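Ribose-5-phosphate isomerase RpiB (Thermotoga maritima, PDB 1O1X) probably catalyses the interconversion of ribose 5-phosphate and ribulose 5-phosphate. Local coordinates at residues A[59-62]-A[63-67]; A[121-124]-A[125-129]; A[130-133]-A[134-138]. All blocks are in the same frame, centred on the assembly; numbering follows the deposited sequence. Where two conformers were deposited one is given.

All three contacts are local, between residues close in sequence. Contact 1 covers the later turns of helix 54-66 and the residue after it. Contact 2 is the start of helix 125-137 with the loop before it, and contact 3 follows the same helix to its C-terminal end region. Contacts 2 and 3 touch where Ile-123 CD1 meets Ile-131 CD1 at 3.9 Å. Contact 1 lies across the chain's centre from both, its centre about 24 Å from that of contact 2 and about 20 Å from that of contact 3. Contact 2 includes Arg-121, predicted to bind D-ribulose 5-phosphate. In contact 3 the side chain of Phe-135 is about 8 Å from that of Asn-111, also predicted to bind it.

Contact 1: A[59-62]-A[63-67]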
loop_
_atom_site.group_PDB
_atom_site.type_symbol
_atom_site.label_atom_id
_atom_site.label_comp_id
_atom_site.label_asym_id
_atom_site.label_seq_id
_atom_site.Cartn_x
_atom_site.Cartn_y
_atom_site.Cartn_z
ATOM N N LYS A 59 19.391 18.216 -0.252
ATOM C CA LYS A 59 19.790 19.621 -0.189
ATOM C C LYS A 59 19.910 20.223 -1.581
ATOM O O LYS A 59 19.573 21.397 -1.782
ATOM C CB LYS A 59 21.147 19.805 0.506
ATOM C CG LYS A 59 21.134 19.564 1.989
ATOM C CD LYS A 59 22.556 19.614 2.541
ATOM C CE LYS A 59 22.508 19.686 4.068
ATOM N NZ LYS A 59 22.233 18.390 4.785
ATOM N N LYS A 60 20.394 19.447 -2.530
ATOM C CA LYS A 60 20.555 19.947 -3.905
ATOM C C LYS A 60 19.185 20.275 -4.562
ATOM O O LYS A 60 19.036 21.276 -5.246
ATOM C CB LYS A 60 21.313 18.940 -4.774
ATOM C CG LYS A 60 22.710 18.570 -4.270
ATOM C CD LYS A 60 23.353 17.489 -5.103
ATOM C CE LYS A 60 24.796 17.119 -4.621
ATOM N NZ LYS A 60 25.620 18.350 -4.444
ATOM N N VAL A 61 18.217 19.400 -4.388
ATOM C CA VAL A 61 16.861 19.625 -4.915
ATOM C C VAL A 61 16.164 20.774 -4.157
ATOM O O VAL A 61 15.543 21.655 -4.761
ATOM C CB VAL A 61 16.004 18.340 -4.910
ATOM C CG1 VAL A 61 14.528 18.632 -5.214
ATOM C CG2 VAL A 61 16.531 17.335 -5.920
ATOM N N VAL A 62 16.310 20.777 -2.846
ATOM C CA VAL A 62 15.807 21.855 -2.014
ATOM C C VAL A 62 16.319 23.194 -2.474
ATOM O O VAL A 62 15.538 24.151 -2.598
ATOM C CB VAL A 62 16.129 21.625 -0.554
ATOM C CG1 VAL A 62 15.958 22.891 0.257
ATOM C CG2 VAL A 62 15.242 20.453 0.007
ATOM N N GLN A 63 17.611 23.297 -2.698
ATOM C CA GLN A 63 18.184 24.573 -3.085
ATOM C C GLN A 63 17.566 25.038 -4.422
ATOM O O GLN A 63 17.287 26.201 -4.635
ATOM C CB GLN A 63 19.704 24.423 -3.182
ATOM C CG GLN A 63 20.436 25.489 -3.981
ATOM C CD GLN A 63 20.369 26.824 -3.328
ATOM O OE1 GLN A 63 20.237 26.915 -2.094
ATOM N NE2 GLN A 63 20.451 27.883 -4.143
ATOM N N SER A 64 17.370 24.095 -5.314
ATOM C CA SER A 64 16.813 24.393 -6.614
ATOM C C SER A 64 15.346 24.895 -6.515
ATOM O O SER A 64 14.958 25.855 -7.195
ATOM C CB SER A 64 16.986 23.168 -7.510
ATOM O OG SER A 64 16.536 23.487 -8.791
ATOM N N ILE A 65 14.557 24.304 -5.617
ATOM C CA ILE A 65 13.186 24.745 -5.388
ATOM C C ILE A 65 13.157 26.118 -4.703
ATOM O O ILE A 65 12.436 27.028 -5.139
ATOM C CB ILE A 65 12.415 23.718 -4.551
ATOM C CG1 ILE A 65 12.204 22.398 -5.299
ATOM C CG2 ILE A 65 11.095 24.277 -4.066
ATOM C CD1 ILE A 65 11.549 22.529 -6.681
ATOM N N LEU A 66 13.942 26.290 -3.643
ATOM C CA LEU A 66 13.968 27.559 -2.912
ATOM C C LEU A 66 14.501 28.720 -3.743
ATOM O O LEU A 66 14.096 29.862 -3.529
ATOM C CB LEU A 66 14.781 27.441 -1.611
ATOM C CG LEU A 66 14.197 26.477 -0.587
ATOM C CD1 LEU A 66 15.074 26.487 0.640
ATOM C CD2 LEU A 66 12.767 26.830 -0.196
ATOM N N SER A 67 15.384 28.443 -4.678
ATOM C CA SER A 67 15.925 29.478 -5.587
ATOM C C SER A 67 15.017 29.747 -6.819
ATOM O O SER A 67 15.382 30.497 -7.701
ATOM C CB SER A 67 17.325 29.096 -6.058
ATOM O OG SER A 67 17.260 27.991 -6.910
#
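Four successive i to i+4 backbone hydrogen bonds join 59-62 to 63-67, from Gln-63 N to Lys-59 O, Ser-64 N to Lys-60 O, Ile-65 N to Val-61 O and Leu-66 N to Val-62 O. Leu-66 N to Val-62 O is 2.9 Å long and nearly straight, with an N-H...O angle of 174°. The bond from Ser-64 N to Lys-60 O is longer, at 3.3 Å.

Val-62 and Leu-66 make the closest side-chain pair. They lie side by side and point the same way, with Val-62 CG1 3.7 Å from Leu-66 CD1. Val-62 CG1 is anti to its own backbone N (chi1 164°), which sets this methyl on the side of the next turn. Leu-66 CG also rests 3.4 Å from Val-62 O.

This is the last part of helix 54-66, which packs on the parallel sheet of an alpha/beta fold. Val-61 touches Ala-18 and Ser-64 touches Ala-16, both on strand 14-18. Lys-59 and Val-62 also touch Tyr-90, in a loop.

Val-61 and Ile-65 pack more loosely, CG1 to CG1 at 4.4 Å. Ile-65 CG1 sits closer to the backbone, 3.5 Å from Val-61 O. Lys-59 reaches away from the turn. Its NZ makes weak hydrogen bonds to the backbone O atoms of Lys-151 and Glu-154 of the second subunit. At the helix end, Ser-67 N bonds to Gln-63 O at 2.9 Å.

Contact 2: A[121-124]-A[125-129]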
loop_
_atom_site.group_PDB
_atom_site.type_symbol
_atom_site.label_atom_id
_atom_site.label_comp_id
_atom_site.label_asym_id
_atom_site.label_seq_id
_atom_site.Cartn_x
_atom_site.Cartn_y
_atom_site.Cartn_z
ATOM N N ARG A 121 12.870 1.290 -3.556
ATOM C CA ARG A 121 12.852 -0.162 -3.422
ATOM C C ARG A 121 11.488 -0.765 -3.168
ATOM O O ARG A 121 11.377 -1.983 -3.108
ATOM C CB ARG A 121 13.728 -0.582 -2.248
ATOM C CG ARG A 121 15.139 -0.150 -2.342
ATOM C CD ARG A 121 15.869 -0.640 -3.530
ATOM N NE ARG A 121 17.240 -0.932 -3.140
ATOM C CZ ARG A 121 18.163 -1.352 -3.966
ATOM N NH1 ARG A 121 17.872 -1.545 -5.263
ATOM N NH2 ARG A 121 19.389 -1.587 -3.491
ATOM N N LEU A 122 10.481 0.064 -2.929
ATOM C CA LEU A 122 9.189 -0.402 -2.499
ATOM C C LEU A 122 8.158 -0.433 -3.638
ATOM O O LEU A 122 7.311 -1.314 -3.648
ATOM C CB LEU A 122 8.645 0.440 -1.365
ATOM C CG LEU A 122 9.453 0.511 -0.066
ATOM C CD1 LEU A 122 8.655 1.337 0.913
ATOM C CD2 LEU A 122 9.816 -0.819 0.504
ATOM N N ILE A 123 8.206 0.534 -4.563
ATOM C CA ILE A 123 7.229 0.594 -5.629
ATOM C C ILE A 123 7.818 0.266 -6.992
ATOM O O ILE A 123 9.005 0.421 -7.256
ATOM C CB ILE A 123 6.463 1.950 -5.723
ATOM C CG1 ILE A 123 7.405 3.107 -6.035
ATOM C CG2 ILE A 123 5.607 2.184 -4.462
ATOM C CD1 ILE A 123 6.575 4.412 -6.365
ATOM N N GLY A 124 6.919 -0.151 -7.859
ATOM C CA GLY A 124 7.216 -0.421 -9.245
ATOM C C GLY A 124 7.257 0.853 -10.044
ATOM O O GLY A 124 6.624 1.847 -9.719
ATOM N N ALA A 125 8.006 0.806 -11.115
ATOM C CA ALA A 125 8.171 1.921 -11.992
ATOM C C ALA A 125 6.866 2.422 -12.583
ATOM O O ALA A 125 6.627 3.626 -12.603
ATOM C CB ALA A 125 9.114 1.532 -13.062
ATOM N N GLU A 126 5.999 1.543 -13.058
ATOM C CA GLU A 126 4.772 2.023 -13.683
ATOM C C GLU A 126 3.858 2.714 -12.634
ATOM O O GLU A 126 3.254 3.757 -12.911
ATOM C CB GLU A 126 4.042 0.905 -14.421
ATOM C CG GLU A 126 2.569 1.195 -14.707
ATOM C CD GLU A 126 2.206 1.435 -16.170
ATOM O OE1 GLU A 126 2.509 2.547 -16.686
ATOM O OE2 GLU A 126 1.522 0.539 -16.771
ATOM N N LEU A 127 3.816 2.186 -11.418
ATOM C CA LEU A 127 3.106 2.893 -10.347
ATOM C C LEU A 127 3.714 4.257 -10.057
ATOM O O LEU A 127 2.983 5.246 -9.850
ATOM C CB LEU A 127 3.043 2.051 -9.082
ATOM C CG LEU A 127 2.361 2.658 -7.852
ATOM C CD1 LEU A 127 0.927 2.977 -8.187
ATOM C CD2 LEU A 127 2.411 1.701 -6.658
ATOM N N ALA A 128 5.041 4.314 -9.977
ATOM C CA ALA A 128 5.770 5.589 -9.807
ATOM C C ALA A 128 5.384 6.594 -10.892
ATOM O O ALA A 128 5.187 7.750 -10.614
ATOM C CB ALA A 128 7.282 5.342 -9.861
ATOM N N PHE A 129 5.309 6.153 -12.138
ATOM C CA PHE A 129 4.922 7.033 -13.247
ATOM C C PHE A 129 3.507 7.619 -13.061
ATOM O O PHE A 129 3.300 8.819 -13.310
ATOM C CB PHE A 129 4.993 6.323 -14.624
ATOM C CG PHE A 129 6.365 5.775 -15.009
ATOM C CD1 PHE A 129 7.557 6.188 -14.385
ATOM C CD2 PHE A 129 6.446 4.824 -16.026
ATOM C CE1 PHE A 129 8.769 5.635 -14.752
ATOM C CE2 PHE A 129 7.676 4.279 -16.411
ATOM C CZ PHE A 129 8.816 4.675 -15.787
#
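Helix 125-137 begins here, with Gly-124 at the N-cap position and Ile-123 packing back against the first turn. Gly-124 O accepts a hydrogen bond from Ala-128 N at 2.9 Å. The bond is close to straight, with an N-H...O angle of 167°, and the donor lies in the carbonyl plane. Leu-127 CB and Ala-128 CB each lie 3.6 Å from Gly-124 O.

Ile-123 carries the apolar part. Its two branches meet different residues of the turn. Ile-123 CG2 touches Leu-127 CD2 at 3.9 Å, and the two side chains cross at about a right angle. The longer branch ends at Ile-123 CD1, 3.7 Å from Ala-128 CB. CG1 takes the crowded position between the backbone N and the carbonyl carbon (chi1 63°), and the extended second torsion (chi2 170°) carries CD1 on to Ala-128.

The loop 121-124 connects strand 115-117 of the parallel sheet to this helix. Arg-121, in this loop, is predicted to bind D-ribulose 5-phosphate, and its backbone is hydrogen-bonded to that of Gly-78, another residue predicted to bind it. Helix 24-36 lies against the junction, with Leu-26 touching Ile-123, Ala-125 and Ala-128. A bound MPD molecule, probably from the crystallisation liquor, lies about 3 Å from the side chain of Ile-123.

The junction is also a subunit interface. Leu-122 and Gly-124 make backbone hydrogen bonds to the third subunit, and Leu-127 packs on Phe-100 of the fourth subunit.

One turn into the helix, Phe-129 N bonds to Ala-125 O at 2.9 Å. This oxygen lies over one face of the Phe-129 ring, 3.2 Å above its plane and offset toward the rim. The ring also stacks with Tyr-33.

Contact 3: A[130-133]-A[134-138]; sequences WIVD and TFLST
Thr-134 folds its hydroxyl back over the preceding turn, where OG1 donates a hydrogen bond to Trp-130 O at 2.9 Å. This is the side-chain-to-backbone i to i-4 bond of a helical threonine, here within helix 125-137. OG1 stands beside its own backbone N (chi1 -61°), which lets it reach Trp-130 O, which Thr-134 N also bonds at 3.1 Å. The two donors approach from opposite faces of the carbonyl plane. A valine here would probably leave Trp-130 O with the backbone donor alone of these two.

Val-132 and Leu-136 lie side by side, CG1 to CD1 at 4.0 Å. Both touch Leu-34 of helix 24-36. Phe-135 faces the sheet. It packs on Leu-116, and its ring meets that of Phe-72 with the planes at about 70°. Trp-130 makes a cation-pi contact with Arg-105 of the fourth subunit. The carboxylate of Asp-133 is held by Tyr-33, with OD2 hydrogen-bonded to Tyr-33 OH.

Near the end of the helix two more hydroxyls bond to the backbone. Ser-137 OG donates to Asp-133 O at 2.7 Å. Thr-134 O also accepts Ser-137 N, and Thr-138 OG1 donates to it at 2.6 Å from the opposite face of the carbonyl plane.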
loop_
_atom_site.group_PDB
_atom_site.type_symbol
_atom_site.label_atom_id
_atom_site.label_comp_id
_atom_site.label_asym_id
_atom_site.label_seq_id
_atom_site.Cartn_x
_atom_site.Cartn_y
_atom_site.Cartn_z
ATOM N N TRP A 130 2.550 6.793 -12.620
ATOM C CA TRP A 130 1.217 7.276 -12.324
ATOM C C TRP A 130 1.213 8.289 -11.191
ATOM O O TRP A 130 0.447 9.271 -11.239
ATOM C CB TRP A 130 0.232 6.168 -11.924
ATOM C CG TRP A 130 0.069 5.073 -12.904
ATOM C CD1 TRP A 130 0.350 5.088 -14.233
ATOM C CD2 TRP A 130 -0.416 3.753 -12.603
ATOM N NE1 TRP A 130 0.119 3.835 -14.762
ATOM C CE2 TRP A 130 -0.338 3.000 -13.777
ATOM C CE3 TRP A 130 -0.839 3.127 -11.436
ATOM C CZ2 TRP A 130 -0.706 1.648 -13.830
ATOM C CZ3 TRP A 130 -1.228 1.796 -11.483
ATOM C CH2 TRP A 130 -1.144 1.069 -12.669
ATOM N N ILE A 131 2.036 8.053 -10.172
ATOM C CA ILE A 131 2.137 8.978 -9.039
ATOM C C ILE A 131 2.699 10.313 -9.520
ATOM O O ILE A 131 2.163 11.386 -9.179
ATOM C CB ILE A 131 2.984 8.377 -7.876
ATOM C CG1 ILE A 131 2.291 7.137 -7.278
ATOM C CG2 ILE A 131 3.255 9.386 -6.772
ATOM C CD1 ILE A 131 3.203 6.309 -6.391
ATOM N N VAL A 132 3.742 10.250 -10.330
ATOM C CA VAL A 132 4.377 11.444 -10.903
ATOM C C VAL A 132 3.382 12.243 -11.757
ATOM O O VAL A 132 3.293 13.458 -11.612
ATOM C CB VAL A 132 5.634 11.071 -11.729
ATOM C CG1 VAL A 132 6.114 12.250 -12.593
ATOM C CG2 VAL A 132 6.760 10.581 -10.832
ATOM N N ASP A 133 2.634 11.566 -12.636
ATOM C CA ASP A 133 1.658 12.214 -13.510
ATOM C C ASP A 133 0.585 12.936 -12.675
ATOM O O ASP A 133 0.200 14.066 -12.981
ATOM C CB ASP A 133 0.918 11.208 -14.375
ATOM C CG ASP A 133 1.755 10.638 -15.519
ATOM O OD1 ASP A 133 2.862 11.119 -15.816
ATOM O OD2 ASP A 133 1.294 9.677 -16.172
ATOM N N THR A 134 0.119 12.286 -11.622
ATOM C CA THR A 134 -0.868 12.890 -10.716
ATOM C C THR A 134 -0.309 14.128 -9.988
ATOM O O THR A 134 -0.955 15.186 -9.911
ATOM C CB THR A 134 -1.301 11.839 -9.700
ATOM O OG1 THR A 134 -1.891 10.747 -10.407
ATOM C CG2 THR A 134 -2.383 12.371 -8.777
ATOM N N PHE A 135 0.919 13.986 -9.472
ATOM C CA PHE A 135 1.598 15.060 -8.781
ATOM C C PHE A 135 1.747 16.301 -9.671
ATOM O O PHE A 135 1.497 17.410 -9.233
ATOM C CB PHE A 135 2.983 14.595 -8.297
ATOM C CG PHE A 135 3.592 15.486 -7.254
ATOM C CD1 PHE A 135 3.239 15.342 -5.908
ATOM C CD2 PHE A 135 4.538 16.441 -7.594
ATOM C CE1 PHE A 135 3.845 16.129 -4.928
ATOM C CE2 PHE A 135 5.118 17.249 -6.597
ATOM C CZ PHE A 135 4.770 17.089 -5.291
ATOM N N LEU A 136 2.148 16.096 -10.923
ATOM C CA LEU A 136 2.426 17.197 -11.813
ATOM C C LEU A 136 1.176 17.786 -12.430
ATOM O O LEU A 136 1.219 18.867 -13.015
ATOM C CB LEU A 136 3.386 16.745 -12.921
ATOM C CG LEU A 136 4.781 16.350 -12.467
ATOM C CD1 LEU A 136 5.693 16.069 -13.694
ATOM C CD2 LEU A 136 5.372 17.384 -11.613
ATOM N N SER A 137 0.046 17.114 -12.333
ATOM C CA SER A 137 -1.117 17.614 -13.010
ATOM C C SER A 137 -2.218 18.057 -12.068
ATOM O O SER A 137 -3.285 18.439 -12.514
ATOM C CB SER A 137 -1.587 16.572 -14.045
ATOM O OG SER A 137 -2.034 15.449 -13.356
ATOM N N THR A 138 -1.986 18.053 -10.756
ATOM C CA THR A 138 -3.013 18.430 -9.783
ATOM C C THR A 138 -2.750 19.833 -9.223
ATOM O O THR A 138 -1.667 20.104 -8.677
ATOM C CB THR A 138 -3.013 17.434 -8.616
ATOM O OG1 THR A 138 -3.296 16.117 -9.104
ATOM C CG2 THR A 138 -4.134 17.741 -7.579
#